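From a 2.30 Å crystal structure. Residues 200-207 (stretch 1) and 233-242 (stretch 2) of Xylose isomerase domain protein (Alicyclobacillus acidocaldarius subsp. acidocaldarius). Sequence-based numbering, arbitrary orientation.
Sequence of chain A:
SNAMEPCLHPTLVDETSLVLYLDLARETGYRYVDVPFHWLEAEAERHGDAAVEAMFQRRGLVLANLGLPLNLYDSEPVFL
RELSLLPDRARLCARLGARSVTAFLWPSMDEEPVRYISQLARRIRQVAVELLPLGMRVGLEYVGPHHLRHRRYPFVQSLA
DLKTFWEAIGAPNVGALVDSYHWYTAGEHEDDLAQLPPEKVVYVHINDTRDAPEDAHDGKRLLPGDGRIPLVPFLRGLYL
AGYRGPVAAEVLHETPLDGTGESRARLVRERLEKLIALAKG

Stretch 1 (200-207) KVVYVHIN
Stretch 2 (233-242) PFLRGLYLAG

A β-strand that begins at V201 and takes in V204 and H205 packs against an α-helix that enters from earlier in the chain and runs through P233 to A241. Their N-to-C directions make an angle of 149°, so the two run roughly antiparallel, with a closest axial approach of 10.5 Å. The register is set by V201 CA lying 7.5 Å from L238 CA at one end and I206 CA 8.9 Å from L235 CA at the other. No hydrogen bond crosses the interface; it is held mainly by the fit of apolar side chains, and the two stretches together bury 288 Å² summed over both sides.

The strand does not alternate cleanly. V201 (phi/psi -90/98) is followed by V202 at -88/-43, a break in the extended backbone, after which Y203 (-161/156), V204 (-134/134), H205 (-114/143) and I206 (-124/154) are extended. V201 and V204, three residues apart, both direct CA-to-CB toward the helix, while V202 and Y203 between them stay out of its reach. The helix is regular, with i to i+4 bonds from G237 N to P233 O (2.9 Å) through A241 N to G237 O (3.0 Å). F234, L238 and A241 direct CA-to-CB toward the strand and, with L235, form the contacting surface.

L238 (chi1 m, chi2 t) is the central bump. Its two methyls fit against two valines: L238 CD2 lies 3.8 Å from V201 CG1, and L238 CD1 lies 3.7 Å from V204 CG1. Both valines have chi1 t, and their short, branched side chains present methyls close to the strand backbone, leaving room for the longer leucine to reach in. V201 also uses its second methyl: V201 CG2 sits 4.2 Å from A241 CB, where alanine's single methyl makes a small knob in a loose contact.

One turn before L238, F234 (chi1 t, chi2 73°) extends its ring toward the strand. F234 CE2 is 4.0 Å from V204 CG1, so this one valine methyl touches both phenylalanine and leucine. The ring tip reaches the backbone, with F234 CZ 3.6 Å from H205 O; both approaches to the ring are oblique. H205 (chi1 m) turns its CA-to-CB bond away from the helix, and its ND1 is hydrogen-bonded elsewhere in the structure.

At the far end, I206 (chi1 t, chi2 t) and L235 (chi1 m, chi2 t) both start sideways, but their ends come nearer, and I206 CD1 meets L235 CD1 at 4.0 Å. Long aliphatic chains suit this spot, where the CA atoms are farther apart than at V201 and L238.

All the residues in these contacts are buried, whereas R236, Y239 and L240 lie out of the strand's reach and are at least partly exposed. G242 leaves helical geometry with phi/psi 113/20; a CB there would jam against the carbonyl O of A241, so glycine suits the turn. G242 N still bonds L238 O at 3.1 Å.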

# COMPACT_ATOMS: atom_id res chain seq x y z
N LYS A 200 -8.12 -8.88 16.53
CA LYS A 200 -7.51 -7.77 17.28
C LYS A 200 -7.05 -8.11 18.71
O LYS A 200 -6.23 -7.38 19.32
CB LYS A 200 -8.42 -6.59 17.29
CG LYS A 200 -8.65 -6.04 15.91
CD LYS A 200 -7.43 -5.31 15.40
CE LYS A 200 -7.78 -4.52 14.11
NZ LYS A 200 -7.08 -5.15 12.94
N VAL A 201 -7.51 -9.27 19.22
CA VAL A 201 -6.96 -9.83 20.45
C VAL A 201 -5.77 -10.75 20.08
O VAL A 201 -5.95 -11.93 19.65
CB VAL A 201 -8.00 -10.58 21.27
CG1 VAL A 201 -7.42 -10.91 22.65
CG2 VAL A 201 -9.28 -9.78 21.42
N VAL A 202 -4.56 -10.19 20.20
CA VAL A 202 -3.34 -10.82 19.72
C VAL A 202 -2.78 -11.72 20.82
O VAL A 202 -2.32 -12.80 20.53
CB VAL A 202 -2.30 -9.75 19.30
CG1 VAL A 202 -0.98 -10.39 18.84
CG2 VAL A 202 -2.87 -8.84 18.18
N TYR A 203 -2.78 -11.25 22.08
CA TYR A 203 -2.19 -11.98 23.16
C TYR A 203 -2.77 -11.41 24.45
O TYR A 203 -3.27 -10.31 24.49
CB TYR A 203 -0.64 -11.88 23.07
CG TYR A 203 0.21 -12.70 24.06
CD1 TYR A 203 -0.04 -14.05 24.27
CD2 TYR A 203 1.28 -12.11 24.74
CE1 TYR A 203 0.72 -14.77 25.18
CE2 TYR A 203 2.09 -12.85 25.62
CZ TYR A 203 1.79 -14.17 25.84
OH TYR A 203 2.55 -14.93 26.72
N VAL A 204 -2.76 -12.22 25.50
CA VAL A 204 -3.52 -11.92 26.68
C VAL A 204 -2.67 -12.15 27.91
O VAL A 204 -1.94 -13.15 28.00
CB VAL A 204 -4.79 -12.78 26.72
CG1 VAL A 204 -5.53 -12.58 28.04
CG2 VAL A 204 -5.65 -12.44 25.51
N HIS A 205 -2.71 -11.19 28.84
CA HIS A 205 -2.12 -11.38 30.15
C HIS A 205 -3.21 -11.39 31.19
O HIS A 205 -4.16 -10.59 31.12
CB HIS A 205 -1.19 -10.23 30.53
CG HIS A 205 0.11 -10.16 29.75
ND1 HIS A 205 0.86 -9.04 29.75
CD2 HIS A 205 0.77 -11.07 28.97
CE1 HIS A 205 1.97 -9.24 29.01
NE2 HIS A 205 1.90 -10.48 28.51
N ILE A 206 -3.01 -12.25 32.20
CA ILE A 206 -3.83 -12.30 33.40
C ILE A 206 -3.00 -12.13 34.74
O ILE A 206 -1.82 -12.42 34.78
CB ILE A 206 -4.66 -13.61 33.33
CG1 ILE A 206 -5.89 -13.51 34.23
CG2 ILE A 206 -3.80 -14.83 33.58
CD1 ILE A 206 -7.00 -14.49 33.91
N ASN A 207 -3.65 -11.64 35.81
CA ASN A 207 -2.99 -11.24 37.10
C ASN A 207 -4.09 -10.63 37.95
O ASN A 207 -5.27 -10.66 37.55
CB ASN A 207 -1.84 -10.22 36.88
CG ASN A 207 -2.23 -9.17 35.86
OD1 ASN A 207 -3.24 -8.48 36.06
ND2 ASN A 207 -1.54 -9.16 34.70
N PRO A 233 -15.45 -12.27 33.96
CA PRO A 233 -15.87 -11.35 32.88
C PRO A 233 -14.76 -10.92 31.95
O PRO A 233 -15.01 -10.72 30.77
CB PRO A 233 -16.38 -10.12 33.63
CG PRO A 233 -16.82 -10.65 34.98
CD PRO A 233 -15.89 -11.80 35.30
N PHE A 234 -13.56 -10.75 32.48
CA PHE A 234 -12.38 -10.51 31.62
C PHE A 234 -12.17 -11.59 30.57
O PHE A 234 -12.11 -11.30 29.38
CB PHE A 234 -11.11 -10.41 32.46
CG PHE A 234 -9.86 -10.18 31.66
CD1 PHE A 234 -9.61 -8.97 31.09
CD2 PHE A 234 -8.91 -11.16 31.56
CE1 PHE A 234 -8.45 -8.73 30.41
CE2 PHE A 234 -7.75 -10.93 30.91
CZ PHE A 234 -7.53 -9.71 30.30
N LEU A 235 -12.06 -12.83 31.02
CA LEU A 235 -11.92 -13.94 30.11
C LEU A 235 -13.16 -14.12 29.24
O LEU A 235 -13.06 -14.39 28.06
CB LEU A 235 -11.64 -15.21 30.88
CG LEU A 235 -10.33 -15.13 31.60
CD1 LEU A 235 -10.24 -16.33 32.56
CD2 LEU A 235 -9.24 -15.07 30.54
N ARG A 236 -14.33 -13.99 29.82
CA ARG A 236 -15.51 -14.29 29.08
C ARG A 236 -15.52 -13.32 27.89
O ARG A 236 -15.76 -13.72 26.77
CB ARG A 236 -16.75 -14.13 29.95
CG ARG A 236 -18.08 -14.50 29.26
CD ARG A 236 -19.27 -13.87 29.97
NE ARG A 236 -19.34 -14.32 31.32
CZ ARG A 236 -19.59 -13.58 32.41
NH1 ARG A 236 -19.79 -12.26 32.41
NH2 ARG A 236 -19.65 -14.22 33.56
N GLY A 237 -15.22 -12.05 28.15
CA GLY A 237 -15.27 -11.05 27.11
C GLY A 237 -14.30 -11.42 26.00
O GLY A 237 -14.64 -11.29 24.87
N LEU A 238 -13.11 -11.88 26.36
CA LEU A 238 -12.10 -12.20 25.40
C LEU A 238 -12.62 -13.39 24.61
O LEU A 238 -12.59 -13.36 23.36
CB LEU A 238 -10.75 -12.48 26.10
CG LEU A 238 -10.18 -11.16 26.64
CD1 LEU A 238 -9.01 -11.35 27.60
CD2 LEU A 238 -9.85 -10.27 25.44
N TYR A 239 -13.15 -14.40 25.35
CA TYR A 239 -13.76 -15.56 24.72
C TYR A 239 -14.87 -15.19 23.72
O TYR A 239 -14.91 -15.78 22.65
CB TYR A 239 -14.28 -16.60 25.73
CG TYR A 239 -14.66 -17.95 25.09
CD1 TYR A 239 -13.70 -18.92 24.82
CD2 TYR A 239 -15.97 -18.24 24.76
CE1 TYR A 239 -14.05 -20.14 24.23
CE2 TYR A 239 -16.34 -19.45 24.17
CZ TYR A 239 -15.38 -20.39 23.90
OH TYR A 239 -15.74 -21.57 23.32
N LEU A 240 -15.76 -14.26 24.05
CA LEU A 240 -16.86 -13.90 23.10
C LEU A 240 -16.31 -13.07 21.90
O LEU A 240 -16.80 -13.16 20.78
CB LEU A 240 -17.97 -13.13 23.79
CG LEU A 240 -18.80 -13.88 24.82
CD1 LEU A 240 -19.52 -12.82 25.67
CD2 LEU A 240 -19.78 -14.87 24.17
N ALA A 241 -15.27 -12.28 22.14
CA ALA A 241 -14.49 -11.73 21.03
C ALA A 241 -14.09 -12.78 20.03
O ALA A 241 -14.07 -12.50 18.85
CB ALA A 241 -13.26 -11.05 21.54
N GLY A 242 -13.71 -13.97 20.51
CA GLY A 242 -13.23 -15.06 19.69
C GLY A 242 -11.75 -15.38 19.90
O GLY A 242 -11.12 -16.00 19.07